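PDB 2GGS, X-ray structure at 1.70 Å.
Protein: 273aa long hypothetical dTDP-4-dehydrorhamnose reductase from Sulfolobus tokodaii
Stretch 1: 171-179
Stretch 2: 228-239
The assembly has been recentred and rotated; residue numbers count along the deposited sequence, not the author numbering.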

# COMPACT_ATOMS: atom_id res chain seq x y z
N GLY A 171 15.05 -18.03 16.25
CA GLY A 171 14.66 -19.40 16.60
C GLY A 171 13.19 -19.57 16.96
O GLY A 171 12.77 -20.67 17.35
N LYS A 172 12.41 -18.51 16.83
CA LYS A 172 11.00 -18.55 17.21
C LYS A 172 10.09 -19.13 16.12
O LYS A 172 10.49 -19.28 14.96
CB LYS A 172 10.54 -17.15 17.68
CG LYS A 172 11.16 -16.69 19.01
CD LYS A 172 10.60 -17.46 20.20
CE LYS A 172 11.36 -17.16 21.49
NZ LYS A 172 11.20 -18.27 22.48
N THR A 173 8.88 -19.50 16.52
CA THR A 173 7.89 -20.04 15.61
C THR A 173 7.11 -18.93 14.91
O THR A 173 6.64 -17.96 15.57
CB THR A 173 6.94 -21.01 16.32
OG1 THR A 173 7.72 -22.10 16.85
CG2 THR A 173 5.86 -21.55 15.37
N VAL A 174 7.04 -19.04 13.59
CA VAL A 174 6.18 -18.20 12.76
C VAL A 174 4.85 -18.89 12.57
O VAL A 174 4.78 -20.04 12.14
CB VAL A 174 6.82 -17.94 11.35
CG1 VAL A 174 5.77 -17.39 10.39
CG2 VAL A 174 7.96 -16.97 11.45
N PHE A 175 3.77 -18.18 12.91
CA PHE A 175 2.43 -18.66 12.63
C PHE A 175 1.88 -18.06 11.34
O PHE A 175 1.61 -16.86 11.26
CB PHE A 175 1.53 -18.39 13.85
CG PHE A 175 1.99 -19.11 15.07
CD1 PHE A 175 1.66 -20.46 15.25
CD2 PHE A 175 2.83 -18.50 15.98
CE1 PHE A 175 2.11 -21.15 16.35
CE2 PHE A 175 3.29 -19.19 17.10
CZ PHE A 175 2.94 -20.52 17.28
N ALA A 176 1.79 -18.88 10.30
CA ALA A 176 1.46 -18.37 8.99
C ALA A 176 0.00 -18.60 8.70
O ALA A 176 -0.48 -19.73 8.64
CB ALA A 176 2.37 -18.99 7.88
N PHE A 177 -0.71 -17.49 8.52
CA PHE A 177 -2.10 -17.54 8.14
C PHE A 177 -2.32 -18.43 6.91
O PHE A 177 -1.63 -18.27 5.90
CB PHE A 177 -2.60 -16.11 7.86
CG PHE A 177 -4.04 -16.03 7.41
CD1 PHE A 177 -5.08 -16.51 8.22
CD2 PHE A 177 -4.37 -15.43 6.18
CE1 PHE A 177 -6.42 -16.42 7.81
CE2 PHE A 177 -5.71 -15.34 5.76
CZ PHE A 177 -6.75 -15.82 6.59
N LYS A 178 -3.27 -19.35 7.01
CA LYS A 178 -3.72 -20.12 5.85
C LYS A 178 -4.54 -19.24 4.92
O LYS A 178 -5.74 -19.04 5.13
CB LYS A 178 -4.54 -21.35 6.27
CG LYS A 178 -4.91 -22.31 5.12
CD LYS A 178 -5.71 -23.51 5.66
CE LYS A 178 -6.43 -24.29 4.61
NZ LYS A 178 -7.43 -25.17 5.30
N GLY A 179 -3.88 -18.73 3.88
CA GLY A 179 -4.54 -17.91 2.87
C GLY A 179 -3.50 -17.32 1.94
O GLY A 179 -2.29 -17.45 2.19
N PRO A 228 16.72 -20.86 11.37
CA PRO A 228 16.19 -21.89 12.25
C PRO A 228 14.73 -21.56 12.50
O PRO A 228 14.13 -20.84 11.71
CB PRO A 228 17.03 -21.75 13.53
CG PRO A 228 17.46 -20.28 13.56
CD PRO A 228 17.48 -19.82 12.09
N GLY A 229 14.15 -22.08 13.57
CA GLY A 229 12.80 -21.66 13.92
C GLY A 229 11.78 -22.23 12.96
O GLY A 229 12.03 -22.33 11.76
N GLU A 230 10.62 -22.57 13.48
CA GLU A 230 9.65 -23.34 12.73
C GLU A 230 8.59 -22.46 12.10
O GLU A 230 8.24 -21.40 12.62
CB GLU A 230 8.98 -24.34 13.67
CG GLU A 230 7.87 -25.16 13.04
CD GLU A 230 7.19 -26.12 14.01
OE1 GLU A 230 7.38 -25.96 15.24
OE2 GLU A 230 6.44 -27.01 13.52
N VAL A 231 8.06 -22.93 10.97
CA VAL A 231 6.89 -22.31 10.41
C VAL A 231 5.70 -23.23 10.59
O VAL A 231 5.69 -24.36 10.08
CB VAL A 231 7.05 -21.94 8.90
CG1 VAL A 231 5.79 -21.20 8.41
CG2 VAL A 231 8.30 -21.11 8.70
N LYS A 232 4.69 -22.72 11.30
CA LYS A 232 3.42 -23.40 11.45
C LYS A 232 2.30 -22.60 10.81
O LYS A 232 2.07 -21.44 11.16
CB LYS A 232 3.10 -23.63 12.94
CG LYS A 232 3.98 -24.64 13.61
CD LYS A 232 3.32 -25.20 14.85
CE LYS A 232 4.30 -25.99 15.71
NZ LYS A 232 3.96 -26.00 17.17
N GLU A 233 1.64 -23.24 9.86
CA GLU A 233 0.44 -22.69 9.25
C GLU A 233 -0.75 -22.84 10.20
O GLU A 233 -0.96 -23.90 10.79
CB GLU A 233 0.16 -23.41 7.94
CG GLU A 233 -0.86 -22.74 7.04
CD GLU A 233 -0.94 -23.42 5.68
OE1 GLU A 233 -0.77 -24.66 5.61
OE2 GLU A 233 -1.12 -22.74 4.65
N VAL A 234 -1.53 -21.77 10.33
CA VAL A 234 -2.72 -21.79 11.20
C VAL A 234 -3.95 -21.27 10.43
O VAL A 234 -3.82 -20.39 9.58
CB VAL A 234 -2.48 -20.99 12.50
CG1 VAL A 234 -1.38 -21.62 13.35
CG2 VAL A 234 -2.10 -19.55 12.22
N ASP A 235 -5.14 -21.82 10.72
CA ASP A 235 -6.38 -21.37 10.06
C ASP A 235 -6.66 -19.94 10.46
O ASP A 235 -7.11 -19.12 9.65
CB ASP A 235 -7.58 -22.23 10.47
CG ASP A 235 -7.56 -23.58 9.85
OD1 ASP A 235 -7.26 -23.69 8.64
OD2 ASP A 235 -7.89 -24.56 10.57
N GLU A 236 -6.37 -19.67 11.73
CA GLU A 236 -6.47 -18.34 12.30
C GLU A 236 -5.26 -18.07 13.16
O GLU A 236 -4.80 -18.95 13.89
CB GLU A 236 -7.78 -18.20 13.09
CG GLU A 236 -9.02 -18.06 12.20
CD GLU A 236 -8.91 -16.88 11.24
OE1 GLU A 236 -8.27 -15.86 11.62
OE2 GLU A 236 -9.46 -16.97 10.11
N VAL A 237 -4.72 -16.86 13.05
CA VAL A 237 -3.57 -16.46 13.83
C VAL A 237 -4.08 -16.01 15.20
O VAL A 237 -5.07 -15.28 15.30
CB VAL A 237 -2.78 -15.32 13.12
CG1 VAL A 237 -1.60 -14.85 13.95
CG2 VAL A 237 -2.33 -15.78 11.72
N ARG A 238 -3.42 -16.48 16.26
CA ARG A 238 -3.80 -16.09 17.61
C ARG A 238 -3.27 -14.69 17.90
O ARG A 238 -2.12 -14.34 17.57
CB ARG A 238 -3.30 -17.12 18.64
CG ARG A 238 -1.78 -17.09 18.87
CD ARG A 238 -1.16 -18.49 19.06
NE ARG A 238 0.24 -18.42 19.48
CZ ARG A 238 0.98 -19.47 19.81
NH1 ARG A 238 0.47 -20.69 19.76
NH2 ARG A 238 2.25 -19.29 20.19
N GLY A 239 -4.12 -13.86 18.50
CA GLY A 239 -3.76 -12.48 18.75
C GLY A 239 -4.45 -11.52 17.80
O GLY A 239 -4.69 -10.37 18.16
O HOH W 1 10.60 -22.40 16.54
O HOH W 2 -0.59 -20.07 4.17
O HOH W 3 -7.74 -19.52 6.93
O HOH W 4 -6.43 -25.94 7.72

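The apolar centre of this contact lies on both faces of a two-strand parallel pairing, 174-177 against 231-234. On the face that carries V174, A176, V231 and E233, V231 CG1 is 4.1 Å from A176 CB and 4.3 Å from V174 CG1, so one valine methyl packs against two neighbours on the partner strand. The face with F175, F177, K232 and V234 is bulkier. V234 CG1 sits 3.8 Å from F175 CD1, near the plane of the ring and therefore at its edge, while V237, beyond the strand, points toward stretch 1 and places CG2 3.9 Å from F177 CB. F175 has the most area covered by the other stretch, 118 Å² of the 919 Å² buried in total on both sides.

Five backbone hydrogen bonds hold these side chains in register. V174 N donates to E230 O (2.8 Å), K232 N to V174 O (2.8 Å), A176 N to K232 O (2.7 Å), V234 N to A176 O (2.8 Å) and K178 N to V234 O (2.8 Å), with N-H...O angles of 154-163°. The alternation is that of a parallel ladder: V174 and A176 use both N and O, whereas F175 and F177, between and after them, make no backbone hydrogen bond to stretch 2. Weaker CA-H...O contacts supplement the ladder, among them F175 CA to K232 O and E233 CA to A176 O, both 3.2 Å. The strand axes nevertheless diverge in direction by 35°.

Around the aromatic residues the contact turns polar. The R238 guanidinium lies over one face of the F175 ring, with R238 NH2 3.2 Å from F175 CZ. The F177 ring instead meets a carboxylate oxygen at its edge, E236 OE2 being 3.9 Å from F177 CE1.

At the C-terminal end, K178 extends beside D235: K178 CD is 3.4 Å from D235 OD1, but K178 NZ is 3.7 Å from that oxygen, a long salt bridge. Water 4 links the two more tightly, accepting from K178 NZ at 2.7 Å and donating to D235 OD1 at 2.6 Å. Water 2 donates to both F177 O (2.7 Å) and E233 OE2 (2.8 Å).

At the other end, water 1 joins G171 O (2.9 Å), T173 OG1 (2.9 Å) and E230 N (3.1 Å), bridging the loops before the strands. G229 fits closely here, its CA 3.5 Å from K172 O; an ideal CB on G229 would lie 2.6 Å from K172 O, a clash, and its positive phi also favours glycine.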